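Local coordinates for protein FAD-dependent pyridine nucleotide-disulphide oxidoreductase (Desulfovibrio vulgaris, PDB 3IWA) that probably uses FAD and a pyridine nucleotide to carry out electron transfer, as in other members of the pyridine nucleotide-disulphide oxidoreductase family, at residues S160-V165 against A247-L252; V7-V12 against L117-G122; A266-D271 against R283-D288. All coordinates share one frame; numbering follows the deposited sequence.

Contact 1: S160-V165 against A247-L252; sequences SKAVIV and ADLVIL
Ala-162 lies level with Leu-249, Val-163 with Val-250 and Ile-164 with Ile-251 in two strands that run parallel, their axes 4.7 Å apart at closest and 17° apart in direction. Val-163 supplies both of its backbone polar groups to this partner: its N donates to Leu-249 O, and its O receives Ile-251 N at 2.9 Å. One step further on, Val-165 N donates to Ile-251 O at 2.8 Å. Ala-162 and Ile-164 bond instead to strand 185-189 on the far edge. Strand 161-165 is thus an inner strand of a five-stranded parallel sheet of Rossmann type. It runs directly into a glycine pattern, Gly-166, Gly-168 and Gly-171, consistent with the NAD(P)H-binding domain of this family.

At the start of the strand an aspartate does the work of a backbone partner. Asp-248 CG stands between its own backbone N and carbonyl carbon (chi1 46°), which swings the carboxylate across to two successive N-H groups. OD1 accepts from Ser-160 N at 2.9 Å through its syn lone pair, and OD2 accepts from Lys-161 N at 2.7 Å, 24° out of the carboxylate plane. Lys-161 O answers by taking Leu-249 N at 3.0 Å.

Branched aliphatic residues suit the strands, where each face must pack. Ile-164 and Ile-251 lie side by side, CG1 of the former 3.9 Å from CB of the latter. Ile-164, small Ala-162 and Leu-249 also meet helix 169-182. On the other face Val-163 CG2 rests 3.6 Å from Ala-247 CB, while the side chains of Val-165 and Val-250 meet at a slant, CG2 against CG1; there Val-238 of strand 235-240 touches Val-163, Ala-247 and Val-250.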
loop_
_atom_site.group_PDB
_atom_site.type_symbol
_atom_site.label_atom_id
_atom_site.label_comp_id
_atom_site.label_asym_id
_atom_site.label_seq_id
_atom_site.Cartn_x
_atom_site.Cartn_y
_atom_site.Cartn_z
ATOM N N SER A 160 -3.166 -1.260 -40.955
ATOM C CA SER A 160 -4.569 -1.603 -41.110
ATOM C C SER A 160 -4.899 -2.703 -40.132
ATOM O O SER A 160 -5.864 -2.600 -39.376
ATOM C CB SER A 160 -4.876 -2.076 -42.550
ATOM O OG SER A 160 -6.219 -2.570 -42.661
ATOM N N LYS A 161 -4.096 -3.765 -40.146
ATOM C CA LYS A 161 -4.322 -4.865 -39.217
ATOM C C LYS A 161 -3.085 -5.257 -38.414
ATOM O O LYS A 161 -2.002 -5.484 -38.970
ATOM C CB LYS A 161 -4.907 -6.062 -39.954
ATOM C CG LYS A 161 -6.305 -5.795 -40.542
ATOM C CD LYS A 161 -7.189 -7.038 -40.573
ATOM C CE LYS A 161 -8.622 -6.687 -40.974
ATOM N NZ LYS A 161 -8.958 -7.127 -42.351
ATOM N N ALA A 162 -3.279 -5.319 -37.093
ATOM C CA ALA A 162 -2.261 -5.760 -36.142
ATOM C C ALA A 162 -2.690 -7.065 -35.477
ATOM O O ALA A 162 -3.800 -7.165 -34.968
ATOM C CB ALA A 162 -2.004 -4.701 -35.088
ATOM N N VAL A 163 -1.799 -8.055 -35.494
ATOM C CA VAL A 163 -1.972 -9.229 -34.663
ATOM C C VAL A 163 -0.891 -9.267 -33.563
ATOM O O VAL A 163 0.297 -9.159 -33.854
ATOM C CB VAL A 163 -1.926 -10.508 -35.508
ATOM C CG1 VAL A 163 -1.773 -11.761 -34.590
ATOM C CG2 VAL A 163 -3.184 -10.543 -36.409
ATOM N N ILE A 164 -1.314 -9.389 -32.307
ATOM C CA ILE A 164 -0.384 -9.460 -31.184
ATOM C C ILE A 164 -0.263 -10.911 -30.784
ATOM O O ILE A 164 -1.240 -11.542 -30.438
ATOM C CB ILE A 164 -0.855 -8.574 -29.979
ATOM C CG1 ILE A 164 -0.619 -7.076 -30.257
ATOM C CG2 ILE A 164 -0.076 -8.923 -28.721
ATOM C CD1 ILE A 164 -1.814 -6.237 -30.363
ATOM N N VAL A 165 0.942 -11.450 -30.867
ATOM C CA VAL A 165 1.233 -12.814 -30.457
ATOM C C VAL A 165 1.745 -12.806 -29.009
ATOM O O VAL A 165 2.917 -12.442 -28.748
ATOM C CB VAL A 165 2.299 -13.474 -31.356
ATOM C CG1 VAL A 165 2.523 -14.956 -30.893
ATOM C CG2 VAL A 165 1.901 -13.374 -32.853
ATOM N N ALA A 247 -2.733 -9.680 -41.286
ATOM C CA ALA A 247 -1.960 -8.729 -40.508
ATOM C C ALA A 247 -0.857 -8.114 -41.341
ATOM O O ALA A 247 -0.054 -8.833 -41.898
ATOM C CB ALA A 247 -1.338 -9.405 -39.293
ATOM N N ASP A 248 -0.805 -6.784 -41.388
ATOM C CA ASP A 248 0.363 -6.086 -41.919
ATOM C C ASP A 248 1.347 -5.701 -40.809
ATOM O O ASP A 248 2.449 -5.251 -41.076
ATOM C CB ASP A 248 -0.034 -4.859 -42.774
ATOM C CG ASP A 248 -1.106 -3.990 -42.120
ATOM O OD1 ASP A 248 -0.811 -2.860 -41.668
ATOM O OD2 ASP A 248 -2.261 -4.419 -42.075
ATOM N N LEU A 249 0.931 -5.846 -39.561
ATOM C CA LEU A 249 1.839 -5.708 -38.392
ATOM C C LEU A 249 1.584 -6.882 -37.449
ATOM O O LEU A 249 0.446 -7.146 -37.086
ATOM C CB LEU A 249 1.580 -4.392 -37.641
ATOM C CG LEU A 249 2.427 -4.109 -36.394
ATOM C CD1 LEU A 249 3.863 -3.763 -36.759
ATOM C CD2 LEU A 249 1.805 -2.994 -35.582
ATOM N N VAL A 250 2.658 -7.556 -37.065
ATOM C CA VAL A 250 2.625 -8.625 -36.094
ATOM C C VAL A 250 3.606 -8.309 -34.956
ATOM O O VAL A 250 4.814 -8.142 -35.182
ATOM C CB VAL A 250 2.984 -9.974 -36.739
ATOM C CG1 VAL A 250 3.077 -11.046 -35.693
ATOM C CG2 VAL A 250 1.958 -10.323 -37.830
ATOM N N ILE A 251 3.066 -8.200 -33.749
ATOM C CA ILE A 251 3.852 -7.904 -32.561
ATOM C C ILE A 251 4.178 -9.219 -31.851
ATOM O O ILE A 251 3.282 -9.985 -31.524
ATOM C CB ILE A 251 3.069 -6.980 -31.617
ATOM C CG1 ILE A 251 2.573 -5.725 -32.349
ATOM C CG2 ILE A 251 3.911 -6.552 -30.461
ATOM C CD1 ILE A 251 3.678 -4.789 -32.760
ATOM N N LEU A 252 5.460 -9.500 -31.671
ATOM C CA LEU A 252 5.906 -10.630 -30.867
ATOM C C LEU A 252 6.077 -10.182 -29.396
ATOM O O LEU A 252 6.970 -9.391 -29.072
ATOM C CB LEU A 252 7.223 -11.216 -31.407
ATOM C CG LEU A 252 7.232 -11.749 -32.847
ATOM C CD1 LEU A 252 8.545 -12.472 -33.104
ATOM C CD2 LEU A 252 6.056 -12.663 -33.173
#

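Contact 2: V7-V12 against L117-G122; sequences VVIGAV and LVLALG
Val-118 O receives the N-H of Ile-9 at 2.8 Å, almost straight at 173°, and the CA of Val-8 also approaches it, at 3.5 Å. The bond joins strands 5-9 and 116-119, parallel neighbours inside the five-stranded Rossmann-type sheet at the N terminus, probably the FAD-binding domain as in relatives. Val-118 N to Val-7 O and Ala-120 N to Ile-9 O continue the ladder.

Ile-9 reaches three leucines. With CG1 anti to the carbonyl carbon (chi1 -67°), its CD1 touches both Leu-117 CD1 and Leu-119 CD2, the latter 3.8 Å away. Its other branch, CG2, meets Leu-121 CD2 at a tight 3.5 Å. Leu-117 CD1 also presses on Val-7 CG1 at 3.4 Å, closer than usual for carbons. Strand 87-93 touches this apolar face through Ala-89 and Ile-92. On the reverse, the compact valines Val-8 and Val-118 lie side by side, and Val-118 packs on helix 314-326.

Beyond the strands the two segments stay close. Gly-10 sets its CA 3.4 Å from Ala-120 O, with the C-H aimed at the oxygen at 171°; a CB there would collide with that same oxygen, so only glycine fits. As the chain heads for helix 14-25, Val-12 CG2 comes down on the methyl of Ala-120, 3.7 Å from its CB.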
loop_
_atom_site.group_PDB
_atom_site.type_symbol
_atom_site.label_atom_id
_atom_site.label_comp_id
_atom_site.label_asym_id
_atom_site.label_seq_id
_atom_site.Cartn_x
_atom_site.Cartn_y
_atom_site.Cartn_z
ATOM N N VAL A 7 33.003 0.685 -17.436
ATOM C CA VAL A 7 32.375 0.467 -18.725
ATOM C C VAL A 7 30.964 -0.122 -18.498
ATOM O O VAL A 7 30.780 -1.016 -17.707
ATOM C CB VAL A 7 33.236 -0.476 -19.571
ATOM C CG1 VAL A 7 32.465 -0.959 -20.813
ATOM C CG2 VAL A 7 34.529 0.242 -19.961
ATOM N N VAL A 8 29.987 0.407 -19.207
ATOM C CA VAL A 8 28.616 -0.035 -19.096
ATOM C C VAL A 8 28.167 -0.509 -20.472
ATOM O O VAL A 8 28.237 0.246 -21.413
ATOM C CB VAL A 8 27.720 1.131 -18.608
ATOM C CG1 VAL A 8 26.301 0.734 -18.633
ATOM C CG2 VAL A 8 28.123 1.537 -17.229
ATOM N N ILE A 9 27.711 -1.756 -20.571
ATOM C CA ILE A 9 27.250 -2.316 -21.828
ATOM C C ILE A 9 25.747 -2.456 -21.858
ATOM O O ILE A 9 25.174 -3.286 -21.160
ATOM C CB ILE A 9 27.818 -3.696 -22.083
ATOM C CG1 ILE A 9 29.311 -3.626 -22.305
ATOM C CG2 ILE A 9 27.159 -4.342 -23.323
ATOM C CD1 ILE A 9 29.927 -4.945 -22.244
ATOM N N GLY A 10 25.132 -1.682 -22.733
ATOM C CA GLY A 10 23.697 -1.683 -22.939
ATOM C C GLY A 10 23.174 -0.337 -22.500
ATOM O O GLY A 10 23.613 0.216 -21.493
ATOM N N ALA A 11 22.260 0.222 -23.271
ATOM C CA ALA A 11 21.519 1.396 -22.821
ATOM C C ALA A 11 20.059 0.962 -22.706
ATOM O O ALA A 11 19.388 0.742 -23.709
ATOM C CB ALA A 11 21.692 2.577 -23.796
ATOM N N VAL A 12 19.602 0.766 -21.472
ATOM C CA VAL A 12 18.247 0.337 -21.208
ATOM C C VAL A 12 17.648 1.508 -20.418
ATOM O O VAL A 12 17.665 2.680 -20.865
ATOM C CB VAL A 12 18.218 -1.070 -20.477
ATOM C CG1 VAL A 12 18.422 -2.221 -21.455
ATOM C CG2 VAL A 12 19.283 -1.176 -19.415
ATOM N N LEU A 117 32.820 -3.266 -14.626
ATOM C CA LEU A 117 31.921 -3.394 -15.779
ATOM C C LEU A 117 30.458 -3.571 -15.336
ATOM O O LEU A 117 30.159 -4.263 -14.359
ATOM C CB LEU A 117 32.338 -4.609 -16.605
ATOM C CG LEU A 117 31.674 -4.914 -17.955
ATOM C CD1 LEU A 117 31.810 -3.767 -18.992
ATOM C CD2 LEU A 117 32.259 -6.215 -18.507
ATOM N N VAL A 118 29.545 -2.953 -16.064
ATOM C CA VAL A 118 28.134 -3.207 -15.847
ATOM C C VAL A 118 27.506 -3.805 -17.110
ATOM O O VAL A 118 27.550 -3.186 -18.155
ATOM C CB VAL A 118 27.349 -1.919 -15.477
ATOM C CG1 VAL A 118 25.786 -2.197 -15.456
ATOM C CG2 VAL A 118 27.844 -1.341 -14.177
ATOM N N LEU A 119 26.892 -4.980 -16.962
ATOM C CA LEU A 119 26.154 -5.633 -18.012
ATOM C C LEU A 119 24.651 -5.341 -17.932
ATOM O O LEU A 119 23.961 -5.798 -17.059
ATOM C CB LEU A 119 26.442 -7.131 -17.981
ATOM C CG LEU A 119 27.937 -7.526 -18.068
ATOM C CD1 LEU A 119 28.119 -9.015 -18.033
ATOM C CD2 LEU A 119 28.563 -6.960 -19.338
ATOM N N ALA A 120 24.166 -4.522 -18.853
ATOM C CA ALA A 120 22.758 -4.220 -18.964
ATOM C C ALA A 120 22.294 -4.718 -20.314
ATOM O O ALA A 120 21.942 -3.938 -21.171
ATOM C CB ALA A 120 22.543 -2.726 -18.849
ATOM N N LEU A 121 22.323 -6.024 -20.489
ATOM C CA LEU A 121 22.200 -6.615 -21.794
ATOM C C LEU A 121 20.782 -6.828 -22.248
ATOM O O LEU A 121 20.579 -7.160 -23.402
ATOM C CB LEU A 121 22.930 -7.962 -21.844
ATOM C CG LEU A 121 24.384 -7.945 -21.391
ATOM C CD1 LEU A 121 24.930 -9.334 -21.459
ATOM C CD2 LEU A 121 25.194 -7.004 -22.222
ATOM N N GLY A 122 19.798 -6.672 -21.362
ATOM C CA GLY A 122 18.397 -6.807 -21.773
ATOM C C GLY A 122 18.033 -8.234 -22.172
ATOM O O GLY A 122 18.716 -9.204 -21.820
#

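Contact 3: A266-D271 against R283-D288; sequences AGLELD and RTSDPD
Leu-268 reaches across to three successive residues, Thr-284, Ser-285 and Asp-286. Its CB passes 4.1 Å from Ser-285 OG. CG, anti to the carbonyl carbon (chi1 -68°), carries the fork onward: CD1 lies beside Thr-284, 3.9 Å from its OG1, and CD2 rests 3.8 Å from Asp-286 CB. A leucine suits this place because its two methyls pack on the carbons of a polar turn whose hydroxyl and carboxylate already have partners. Thr-284 OG1 accepts from Asp-286 N, an ST turn, and bonds to Ile-289 O; Asp-286 OD1 accepts from Asp-288 N, an Asx turn, and OD2 forms a salt bridge with Arg-94.

Ser-285 supplies the direct polar link. Its OG accepts Glu-269 N at 2.9 Å in a nearly straight bond of 177°. Alongside, a water donates to Glu-269 O at 2.7 Å and accepts from Ser-285 N at 2.9 Å, so both backbone groups of Glu-269 are bound. Gly-267, with positive phi, ends helix 261-266 in a Schellman motif just before Leu-268, whose side chain packs against both Ala-263 of that helix and Leu-119 at the end of strand 116-119, while the opposing turn leads into strand 289-291.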
loop_
_atom_site.group_PDB
_atom_site.type_symbol
_atom_site.label_atom_id
_atom_site.label_comp_id
_atom_site.label_asym_id
_atom_site.label_seq_id
_atom_site.Cartn_x
_atom_site.Cartn_y
_atom_site.Cartn_z
ATOM N N ALA A 266 32.213 -15.068 -21.692
ATOM C CA ALA A 266 33.149 -14.535 -20.713
ATOM C C ALA A 266 33.368 -15.494 -19.550
ATOM O O ALA A 266 34.332 -15.348 -18.829
ATOM C CB ALA A 266 32.679 -13.199 -20.217
ATOM N N GLY A 267 32.477 -16.466 -19.373
ATOM C CA GLY A 267 32.598 -17.468 -18.294
ATOM C C GLY A 267 31.791 -17.145 -17.038
ATOM O O GLY A 267 32.011 -17.718 -15.968
ATOM N N LEU A 268 30.841 -16.240 -17.168
ATOM C CA LEU A 268 30.061 -15.836 -16.030
ATOM C C LEU A 268 29.027 -16.926 -15.711
ATOM O O LEU A 268 28.481 -17.585 -16.602
ATOM C CB LEU A 268 29.417 -14.468 -16.268
ATOM C CG LEU A 268 30.368 -13.267 -16.351
ATOM C CD1 LEU A 268 29.579 -12.025 -16.377
ATOM C CD2 LEU A 268 31.383 -13.197 -15.210
ATOM N N GLU A 269 28.791 -17.120 -14.423
ATOM C CA GLU A 269 27.790 -18.077 -13.957
ATOM C C GLU A 269 26.389 -17.627 -14.378
ATOM O O GLU A 269 25.965 -16.486 -14.134
ATOM C CB GLU A 269 27.893 -18.301 -12.417
ATOM C CG GLU A 269 29.024 -19.260 -11.963
ATOM C CD GLU A 269 28.889 -20.672 -12.540
ATOM O OE1 GLU A 269 27.763 -21.239 -12.493
ATOM O OE2 GLU A 269 29.901 -21.223 -13.041
ATOM N N LEU A 270 25.722 -18.535 -15.069
ATOM C CA LEU A 270 24.431 -18.313 -15.669
ATOM C C LEU A 270 23.545 -19.447 -15.174
ATOM O O LEU A 270 24.050 -20.516 -14.856
ATOM C CB LEU A 270 24.500 -18.383 -17.194
ATOM C CG LEU A 270 25.375 -17.414 -17.973
ATOM C CD1 LEU A 270 25.029 -17.502 -19.477
ATOM C CD2 LEU A 270 25.262 -15.966 -17.467
ATOM N N ASP A 271 22.240 -19.197 -15.087
ATOM C CA ASP A 271 21.273 -20.238 -14.739
ATOM C C ASP A 271 20.876 -21.011 -16.004
ATOM O O ASP A 271 21.279 -20.625 -17.108
ATOM C CB ASP A 271 20.077 -19.635 -13.946
ATOM C CG ASP A 271 18.994 -19.010 -14.812
ATOM O OD1 ASP A 271 19.112 -18.930 -16.055
ATOM O OD2 ASP A 271 17.987 -18.574 -14.212
ATOM N N ARG A 283 26.323 -8.136 -8.011
ATOM C CA ARG A 283 27.575 -8.662 -8.541
ATOM C C ARG A 283 27.405 -10.030 -9.153
ATOM O O ARG A 283 26.838 -10.906 -8.526
ATOM C CB ARG A 283 28.625 -8.828 -7.430
ATOM C CG ARG A 283 29.172 -7.530 -6.861
ATOM C CD ARG A 283 30.426 -7.757 -6.011
ATOM N NE ARG A 283 31.123 -6.487 -5.840
ATOM C CZ ARG A 283 30.891 -5.622 -4.853
ATOM N NH1 ARG A 283 31.548 -4.462 -4.822
ATOM N NH2 ARG A 283 29.995 -5.904 -3.911
ATOM N N THR A 284 27.969 -10.229 -10.342
ATOM C CA THR A 284 28.010 -11.550 -10.985
ATOM C C THR A 284 29.038 -12.462 -10.295
ATOM O O THR A 284 29.553 -12.142 -9.257
ATOM C CB THR A 284 28.382 -11.414 -12.474
ATOM O OG1 THR A 284 29.726 -10.956 -12.597
ATOM C CG2 THR A 284 27.492 -10.416 -13.167
ATOM N N SER A 285 29.327 -13.615 -10.853
ATOM C CA SER A 285 30.429 -14.455 -10.328
ATOM C C SER A 285 31.817 -13.787 -10.396
ATOM O O SER A 285 32.751 -14.228 -9.727
ATOM C CB SER A 285 30.447 -15.813 -11.021
ATOM O OG SER A 285 30.357 -15.679 -12.416
ATOM N N ASP A 286 31.936 -12.713 -11.174
ATOM C CA ASP A 286 33.147 -11.874 -11.192
ATOM C C ASP A 286 32.873 -10.608 -10.397
ATOM O O ASP A 286 32.031 -9.815 -10.816
ATOM C CB ASP A 286 33.520 -11.497 -12.620
ATOM C CG ASP A 286 34.881 -10.796 -12.718
ATOM O OD1 ASP A 286 35.170 -9.855 -11.964
ATOM O OD2 ASP A 286 35.668 -11.163 -13.600
ATOM N N PRO A 287 33.612 -10.394 -9.276
ATOM C CA PRO A 287 33.266 -9.316 -8.347
ATOM C C PRO A 287 33.444 -7.906 -8.902
ATOM O O PRO A 287 32.947 -6.965 -8.310
ATOM C CB PRO A 287 34.180 -9.567 -7.124
ATOM C CG PRO A 287 35.249 -10.481 -7.582
ATOM C CD PRO A 287 34.671 -11.273 -8.734
ATOM N N ASP A 288 34.098 -7.770 -10.045
ATOM C CA ASP A 288 34.230 -6.461 -10.710
ATOM C C ASP A 288 33.171 -6.243 -11.798
ATOM O O ASP A 288 33.130 -5.206 -12.453
ATOM C CB ASP A 288 35.660 -6.313 -11.289
ATOM C CG ASP A 288 36.757 -6.315 -10.179
ATOM O OD1 ASP A 288 36.533 -5.701 -9.109
ATOM O OD2 ASP A 288 37.825 -6.936 -10.377
HETATM O O HOH W 1 27.206 -14.690 -12.499
#

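From the N terminus, contact 2 closes first, bringing strand 116-119 back beside strand 5-9 after 104 intervening residues. Contact 1 then closes a loop of 81 residues within the second parallel sheet, and contact 3 a short one of 11. The three follow in series; none crosses or encloses another. Contact 1 stands apart, its centre about 30 Å from that of contact 2 and 38 Å from that of contact 3. After strand 249-252 the chain returns to the first sheet, where contacts 2 and 3 touch: Asp-288 O lies 2.9 Å from Leu-117 N, a probable hydrogen bond just where strand 289-291 begins beside strand 116-119.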